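Local coordinates for protein putative alkaline phosphatase (Pseudomonas fluorescens, PDB 4F1V) that binds phosphate with high affinity in the periplasm and probably delivers it to a PstSACB-type ABC transporter for import, at residues A[115-119]-A[204-208]; A[138-144]-A[185-191]; A[262-268]-A[344-349]. Where two conformers were deposited one is given. Residues are numbered along the deposited sequence.

Interaction 1: A[115-119]-A[204-208]; sequences CGVFS and RITYM
F118, I205 and V117 carry most of this contact, in which the last turn of helix 111-119 packs on strand 204-205 and the extended chain that follows it. Residues 115-118 are helical, with S119 N bonded to C115 O at 2.9 Å, while 204-208 run extended, from phi/psi -145/151 at I205 to -117/147 at Y207. The segments sit one side-chain layer apart: the CA atoms of V117 and I205 are 8.8 Å from each other, those of F118 and T206 8.7 Å. F118 (chi1 -74°, chi2 89°) leaves the helix sideways, but its ring reaches across. Its CZ comes 3.8 Å from T206 C, which lies at the ring edge, and 4.5 Å from I205 CG1; its CE2 is 3.9 Å from CD2 of Y207. I205, with chi1 and chi2 both t, points at the helix and sets CG2 3.9 Å from CG1 of V117, itself a t rotamer. Y207 also turns toward the helix with chi1 57° (p), whereas T206 points away and bonds through OG1 to V140 O. F152 of helix 147-159 continues the aromatic cluster, edge-to-face with F118 and stacked with Y207, whose OH bonds to T149. At the helix, C115 is tied to C160 by a disulfide. The contact is thus purely apolar packing of a helix against the sheet of an alpha/beta lobe, as in the Venus-flytrap fold of periplasmic binding proteins.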
# COMPACT_ATOMS: atom_id res chain seq x y z
N CYS A 115 19.23 -5.51 1.21
CA CYS A 115 19.48 -5.55 -0.24
C CYS A 115 20.06 -6.92 -0.68
O CYS A 115 19.60 -7.46 -1.67
CB CYS A 115 20.45 -4.44 -0.60
SG CYS A 115 19.75 -2.76 -0.38
N GLY A 116 21.04 -7.38 0.06
CA GLY A 116 21.68 -8.66 -0.28
C GLY A 116 20.79 -9.84 -0.12
O GLY A 116 20.88 -10.79 -0.90
N VAL A 117 19.91 -9.86 0.88
CA VAL A 117 18.96 -10.96 1.02
C VAL A 117 18.02 -10.99 -0.18
O VAL A 117 17.76 -12.05 -0.80
CB VAL A 117 18.19 -10.83 2.35
CG1 VAL A 117 17.01 -11.78 2.37
CG2 VAL A 117 19.13 -11.09 3.54
N PHE A 118 17.47 -9.81 -0.56
CA PHE A 118 16.48 -9.79 -1.64
C PHE A 118 17.07 -9.89 -3.05
O PHE A 118 16.31 -10.14 -3.97
CB PHE A 118 15.45 -8.66 -1.42
CG PHE A 118 14.50 -9.01 -0.30
CD1 PHE A 118 14.78 -8.70 1.03
CD2 PHE A 118 13.37 -9.79 -0.58
CE1 PHE A 118 13.96 -9.11 2.08
CE2 PHE A 118 12.51 -10.16 0.48
CZ PHE A 118 12.79 -9.83 1.80
N SER A 119 18.38 -9.66 -3.18
CA SER A 119 19.07 -9.87 -4.44
C SER A 119 19.61 -11.33 -4.59
O SER A 119 20.05 -11.69 -5.66
CB SER A 119 20.24 -8.94 -4.63
OG SER A 119 21.30 -9.36 -3.79
N ARG A 204 12.64 -18.94 6.18
CA ARG A 204 12.00 -18.09 5.17
C ARG A 204 11.91 -16.67 5.63
O ARG A 204 11.79 -16.38 6.83
CB ARG A 204 10.62 -18.69 4.78
CG ARG A 204 10.78 -20.00 4.02
CD ARG A 204 9.46 -20.59 3.59
NE ARG A 204 9.75 -21.84 2.84
CZ ARG A 204 8.87 -22.42 2.04
NH1 ARG A 204 7.62 -22.05 1.94
NH2 ARG A 204 9.29 -23.44 1.34
N ILE A 205 11.90 -15.74 4.68
CA ILE A 205 11.84 -14.30 4.96
C ILE A 205 11.01 -13.64 3.84
O ILE A 205 11.02 -14.10 2.71
CB ILE A 205 13.28 -13.67 5.04
CG1 ILE A 205 13.24 -12.24 5.56
CG2 ILE A 205 14.04 -13.82 3.74
CD1 ILE A 205 14.61 -11.82 6.10
N THR A 206 10.34 -12.54 4.15
CA THR A 206 9.54 -11.82 3.13
C THR A 206 9.41 -10.34 3.54
O THR A 206 9.96 -9.91 4.55
CB THR A 206 8.17 -12.51 2.94
OG1 THR A 206 7.54 -12.03 1.75
CG2 THR A 206 7.25 -12.28 4.10
N TYR A 207 8.63 -9.63 2.70
CA TYR A 207 8.21 -8.26 2.93
C TYR A 207 6.69 -8.26 3.04
O TYR A 207 6.01 -9.08 2.39
CB TYR A 207 8.70 -7.33 1.78
CG TYR A 207 8.22 -7.78 0.41
CD1 TYR A 207 7.05 -7.27 -0.14
CD2 TYR A 207 8.91 -8.77 -0.29
CE1 TYR A 207 6.57 -7.72 -1.37
CE2 TYR A 207 8.43 -9.20 -1.53
CZ TYR A 207 7.29 -8.69 -2.07
OH TYR A 207 6.81 -9.17 -3.27
N MET A 208 6.12 -7.37 3.88
CA MET A 208 4.72 -7.60 4.27
C MET A 208 4.06 -6.38 4.88
O MET A 208 4.67 -5.59 5.63
CB MET A 208 4.71 -8.73 5.33
CG MET A 208 3.37 -9.25 5.80
SD MET A 208 2.25 -9.79 4.48
CE MET A 208 3.26 -11.02 3.70

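Interaction 2: A[138-144]-A[185-191]; sequences VVVYRSE and AVAATGS. With PI (hydrogenphosphate ion), chain B.
This is a parallel beta pairing at the edge of the four-stranded mixed sheet, where strand 186-188 lies beside strand 138-142, the connection including helix 147-159: a beta-alpha-beta crossover in one lobe of the Venus-flytrap fold. The strand axes approach to 4.7 Å and cross at -30°. V140 pairs with V186, Y141 with A187 and R142 with A188, at CA-CA distances of 4.6, 5.1 and 5.3 Å. The hydrogen bonds alternate: V186 N to V139 O (2.8 Å), Y141 N to V186 O (2.9 Å), A188 N to Y141 O (3.0 Å) and S143 N to A188 O (2.8 Å). V140 and V186 share one face; on the other, the ring of Y141 (chi1 70°, p) covers A187, whose CA lies over one ring face, and Y141 CZ is 3.6 Å from A187 CB. Past the strands, S143 OG and T189 OG1 are hydrogen-bonded at 2.8 Å. G190, with a positive phi of 79°, lies where the chain passes from the strand toward helix 190-198; its N donates a hydrogen bond to E144 OE2 (2.9 Å). R142, with chi1 to chi3 all m, curls back over this backbone, one guanidinium face over G190 C and S191 N. E144 grips it twice, by a salt bridge from R142 NH2 to E144 OE2 (2.8 Å) and from R142 NE to E144 OE1 (3.0 Å), and R142 binds the hydrogenphosphate through NH1 to O3 at 2.9 Å and NH2 to O2 at 2.8 Å.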
# COMPACT_ATOMS: atom_id res chain seq x y z
N VAL A 138 15.47 -18.81 2.47
CA VAL A 138 14.52 -18.86 1.37
C VAL A 138 13.65 -17.57 1.37
O VAL A 138 13.03 -17.21 2.40
CB VAL A 138 13.72 -20.14 1.46
CG1 VAL A 138 12.55 -20.15 0.48
CG2 VAL A 138 14.68 -21.35 1.20
N VAL A 139 13.69 -16.85 0.24
CA VAL A 139 12.87 -15.65 0.09
C VAL A 139 11.48 -16.05 -0.45
O VAL A 139 11.37 -16.76 -1.43
CB VAL A 139 13.58 -14.70 -0.90
CG1 VAL A 139 12.65 -13.53 -1.26
CG2 VAL A 139 14.88 -14.20 -0.26
N VAL A 140 10.45 -15.51 0.20
CA VAL A 140 9.06 -15.64 -0.26
C VAL A 140 8.62 -14.27 -0.81
O VAL A 140 8.94 -13.23 -0.23
CB VAL A 140 8.11 -16.08 0.89
CG1 VAL A 140 6.70 -16.32 0.34
CG2 VAL A 140 8.63 -17.33 1.58
N TYR A 141 7.93 -14.25 -1.94
CA TYR A 141 7.53 -13.02 -2.61
C TYR A 141 6.13 -13.21 -3.20
O TYR A 141 5.61 -14.30 -3.33
CB TYR A 141 8.56 -12.60 -3.66
CG TYR A 141 8.59 -13.53 -4.85
CD1 TYR A 141 7.85 -13.25 -5.99
CD2 TYR A 141 9.34 -14.69 -4.82
CE1 TYR A 141 7.83 -14.08 -7.09
CE2 TYR A 141 9.28 -15.58 -5.88
CZ TYR A 141 8.55 -15.29 -7.03
OH TYR A 141 8.52 -16.15 -8.12
N ARG A 142 5.53 -12.06 -3.59
CA ARG A 142 4.17 -12.07 -4.15
C ARG A 142 4.18 -12.45 -5.62
O ARG A 142 4.86 -11.80 -6.44
CB ARG A 142 3.51 -10.67 -3.94
CG ARG A 142 3.17 -10.40 -2.48
CD ARG A 142 1.93 -11.15 -2.02
NE ARG A 142 0.71 -10.66 -2.68
CZ ARG A 142 0.11 -9.53 -2.33
NH1 ARG A 142 0.49 -8.85 -1.24
NH2 ARG A 142 -0.91 -9.09 -3.07
N SER A 143 3.39 -13.45 -5.97
CA SER A 143 3.27 -13.90 -7.33
C SER A 143 2.63 -12.94 -8.30
O SER A 143 2.91 -12.94 -9.48
CB SER A 143 2.44 -15.23 -7.36
OG SER A 143 1.08 -15.00 -7.02
N GLU A 144 1.71 -12.13 -7.77
CA GLU A 144 0.79 -11.33 -8.59
C GLU A 144 1.17 -9.84 -8.47
O GLU A 144 2.12 -9.45 -7.84
CB GLU A 144 -0.67 -11.59 -8.19
CG GLU A 144 -1.26 -10.91 -6.99
CD GLU A 144 -0.83 -11.42 -5.62
OE1 GLU A 144 0.34 -11.80 -5.39
OE2 GLU A 144 -1.69 -11.28 -4.67
N ALA A 185 13.68 -19.18 -4.41
CA ALA A 185 12.62 -18.29 -3.92
C ALA A 185 11.22 -18.91 -4.18
O ALA A 185 11.03 -19.63 -5.17
CB ALA A 185 12.71 -16.95 -4.60
N VAL A 186 10.31 -18.62 -3.29
CA VAL A 186 8.94 -19.17 -3.28
C VAL A 186 7.93 -18.05 -3.55
O VAL A 186 7.91 -17.05 -2.83
CB VAL A 186 8.64 -19.83 -1.91
CG1 VAL A 186 7.17 -20.28 -1.83
CG2 VAL A 186 9.58 -21.01 -1.68
N ALA A 187 7.10 -18.21 -4.56
CA ALA A 187 6.00 -17.32 -4.89
C ALA A 187 4.74 -17.71 -4.11
O ALA A 187 4.43 -18.89 -3.98
CB ALA A 187 5.68 -17.31 -6.35
N ALA A 188 3.97 -16.74 -3.64
CA ALA A 188 2.65 -17.00 -3.04
C ALA A 188 1.77 -15.78 -3.35
O ALA A 188 2.22 -14.73 -3.75
CB ALA A 188 2.75 -17.28 -1.54
N THR A 189 0.45 -15.97 -3.11
CA THR A 189 -0.57 -15.04 -3.61
C THR A 189 -1.31 -14.42 -2.43
O THR A 189 -1.81 -15.16 -1.56
CB THR A 189 -1.55 -15.78 -4.52
OG1 THR A 189 -0.79 -16.39 -5.55
CG2 THR A 189 -2.62 -14.87 -5.11
N GLY A 190 -1.41 -13.11 -2.40
CA GLY A 190 -2.01 -12.36 -1.35
C GLY A 190 -1.08 -12.22 -0.15
O GLY A 190 -0.18 -12.99 0.10
N SER A 191 -1.38 -11.22 0.70
CA SER A 191 -0.63 -11.08 1.97
C SER A 191 -0.72 -12.36 2.82
O SER A 191 0.28 -12.85 3.33
CB SER A 191 -1.17 -9.89 2.79
OG SER A 191 -0.92 -8.63 2.19
P PI B . -1.44 -5.71 -2.13
O1 PI B . -1.63 -5.10 -3.52
O2 PI B . -2.34 -6.94 -1.94
O3 PI B . 0.03 -6.06 -1.90
O4 PI B . -1.88 -4.67 -1.07

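Interaction 3: A[262-268]-A[344-349]; sequences RSNPDAW and TVRASF
A loop tryptophan, braced by its own segment, supplies most of the surface that 262-268 buries here: W268 NE1 donates to R262 O at 2.8 Å, which ties the indole to the start of its own segment as it packs against helix 339-349. The contact belongs to the Venus-flytrap lobe built on the five-stranded sheet, and V88 of its outer strand 85-94 touches both W268 and F349. These two rings form a tilted edge-to-face pair, the phenylalanine edge meeting the indole face, with the centroids of the six-membered ring of W268 and the ring of F349 4.7 Å apart and the planes at 55°. Residues 344-349 are helical; 265-268 have helical phi/psi values without regular helical bonding, introduced by an Asx turn in which N264 OD1 accepts from D266 N at 3.0 Å. CA atoms of R262 and S348 lie 7.9 Å apart, those of W268 and V345 9.0 Å. W268 (chi1 -81°, chi2 87°) points at the helix, bringing CZ2 within 3.5 Å of F349 CE1 and 3.3 Å of S348 OG. R262 bonds to P257 O through NH2 and lays its guanidinium face over T344, with CZ 3.7 Å from CG2. T344 OG1 bonds to A340 O within its helix; a water accepts weakly from R262 NH2 at 2.9 Å and donates to T344 OG1 at 2.8 Å.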
# COMPACT_ATOMS: atom_id res chain seq x y z
N ARG A 262 -3.86 19.67 -8.51
CA ARG A 262 -4.87 18.78 -7.87
C ARG A 262 -5.85 18.15 -8.86
O ARG A 262 -6.45 17.14 -8.50
CB ARG A 262 -5.55 19.50 -6.73
CG ARG A 262 -4.64 19.61 -5.51
CD ARG A 262 -5.25 20.45 -4.41
NE ARG A 262 -4.20 20.64 -3.37
CZ ARG A 262 -4.25 21.64 -2.50
NH1 ARG A 262 -5.28 22.43 -2.39
NH2 ARG A 262 -3.18 21.87 -1.73
N SER A 263 -5.97 18.66 -10.09
CA SER A 263 -6.84 17.98 -11.05
C SER A 263 -6.18 16.75 -11.63
O SER A 263 -6.83 15.99 -12.37
CB SER A 263 -7.28 18.92 -12.16
OG SER A 263 -6.19 19.26 -13.00
N ASN A 264 -4.90 16.50 -11.34
CA ASN A 264 -4.17 15.34 -11.79
C ASN A 264 -4.18 14.29 -10.70
O ASN A 264 -3.55 14.49 -9.63
CB ASN A 264 -2.73 15.73 -12.11
CG ASN A 264 -1.91 14.59 -12.65
OD1 ASN A 264 -2.36 13.43 -12.68
ND2 ASN A 264 -0.68 14.90 -13.02
N PRO A 265 -4.87 13.15 -10.86
CA PRO A 265 -4.87 12.15 -9.80
C PRO A 265 -3.48 11.68 -9.37
O PRO A 265 -3.27 11.24 -8.22
CB PRO A 265 -5.70 10.98 -10.38
CG PRO A 265 -6.53 11.59 -11.44
CD PRO A 265 -5.74 12.76 -11.99
N ASP A 266 -2.50 11.67 -10.28
CA ASP A 266 -1.16 11.22 -9.87
C ASP A 266 -0.57 12.14 -8.79
O ASP A 266 0.24 11.69 -7.98
CB ASP A 266 -0.24 11.20 -11.10
CG ASP A 266 1.14 10.64 -10.79
OD1 ASP A 266 2.11 11.42 -10.71
OD2 ASP A 266 1.23 9.40 -10.66
N ALA A 267 -0.94 13.44 -8.77
CA ALA A 267 -0.36 14.38 -7.82
C ALA A 267 -0.76 14.10 -6.41
O ALA A 267 -0.15 14.65 -5.47
CB ALA A 267 -0.73 15.77 -8.23
N TRP A 268 -1.82 13.32 -6.18
CA TRP A 268 -2.37 13.11 -4.86
C TRP A 268 -1.65 12.04 -4.05
O TRP A 268 -1.80 12.01 -2.85
CB TRP A 268 -3.85 12.74 -5.00
CG TRP A 268 -4.71 14.00 -5.19
CD1 TRP A 268 -5.00 14.62 -6.38
CD2 TRP A 268 -5.29 14.80 -4.18
NE1 TRP A 268 -5.72 15.76 -6.15
CE2 TRP A 268 -5.93 15.93 -4.82
CE3 TRP A 268 -5.37 14.73 -2.77
CZ2 TRP A 268 -6.63 16.90 -4.10
CZ3 TRP A 268 -6.04 15.72 -2.07
CH2 TRP A 268 -6.64 16.80 -2.74
N THR A 344 -7.34 18.99 3.20
CA THR A 344 -7.06 19.13 1.75
C THR A 344 -7.90 18.17 0.96
O THR A 344 -8.49 18.52 -0.10
CB THR A 344 -5.56 18.97 1.52
OG1 THR A 344 -4.82 19.95 2.22
CG2 THR A 344 -5.20 19.07 0.06
N VAL A 345 -7.99 16.90 1.37
CA VAL A 345 -8.87 15.94 0.70
C VAL A 345 -10.32 16.46 0.69
O VAL A 345 -10.99 16.39 -0.36
CB VAL A 345 -8.73 14.55 1.37
CG1 VAL A 345 -9.76 13.59 0.78
CG2 VAL A 345 -7.31 14.00 1.18
N ARG A 346 -10.83 16.90 1.84
CA ARG A 346 -12.20 17.35 1.85
C ARG A 346 -12.45 18.56 0.94
O ARG A 346 -13.47 18.67 0.27
CB ARG A 346 -12.66 17.73 3.29
CG ARG A 346 -12.65 16.59 4.30
CD ARG A 346 -13.44 16.87 5.54
NE ARG A 346 -13.05 18.10 6.15
CZ ARG A 346 -12.04 18.23 7.03
NH1 ARG A 346 -11.69 19.47 7.52
NH2 ARG A 346 -11.33 17.18 7.44
N ALA A 347 -11.48 19.49 0.93
CA ALA A 347 -11.67 20.73 0.17
C ALA A 347 -11.82 20.44 -1.32
O ALA A 347 -12.57 21.16 -2.03
CB ALA A 347 -10.52 21.69 0.40
N SER A 348 -11.13 19.45 -1.82
CA SER A 348 -11.26 19.09 -3.25
C SER A 348 -12.46 18.18 -3.53
O SER A 348 -13.20 18.40 -4.50
CB SER A 348 -9.97 18.42 -3.78
OG SER A 348 -8.91 19.34 -3.91
N PHE A 349 -12.61 17.11 -2.74
CA PHE A 349 -13.49 16.02 -3.11
C PHE A 349 -14.84 16.04 -2.41
O PHE A 349 -15.76 15.33 -2.87
CB PHE A 349 -12.77 14.65 -2.95
CG PHE A 349 -11.54 14.62 -3.80
CD1 PHE A 349 -10.26 14.47 -3.26
CD2 PHE A 349 -11.60 14.76 -5.21
CE1 PHE A 349 -9.14 14.51 -4.00
CE2 PHE A 349 -10.45 14.79 -5.97
CZ PHE A 349 -9.20 14.63 -5.37
O HOH W 1 -4.16 22.38 0.99

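Interactions 1 and 2 belong to one lobe and, with centres 11 Å apart, touch directly: strands 204-205 and 138-142 are neighbours in the four-stranded sheet, joined by I205 O to V140 N at 2.9 Å. Both segments of interaction 2 fall between those of interaction 1 in sequence; helix 111-119 packs on strands 204-205 and 138-142, and strand 186-188 is an outermost strand of the same sheet. Interaction 3 follows later in the chain, beside the five-stranded sheet on the opposite side of the chain's centre, about 35 Å and 34 Å from the centres of interactions 1 and 2. The phosphate lies between the two lobes, bound from interaction 2 by R142 and also by T9, L10 and S33.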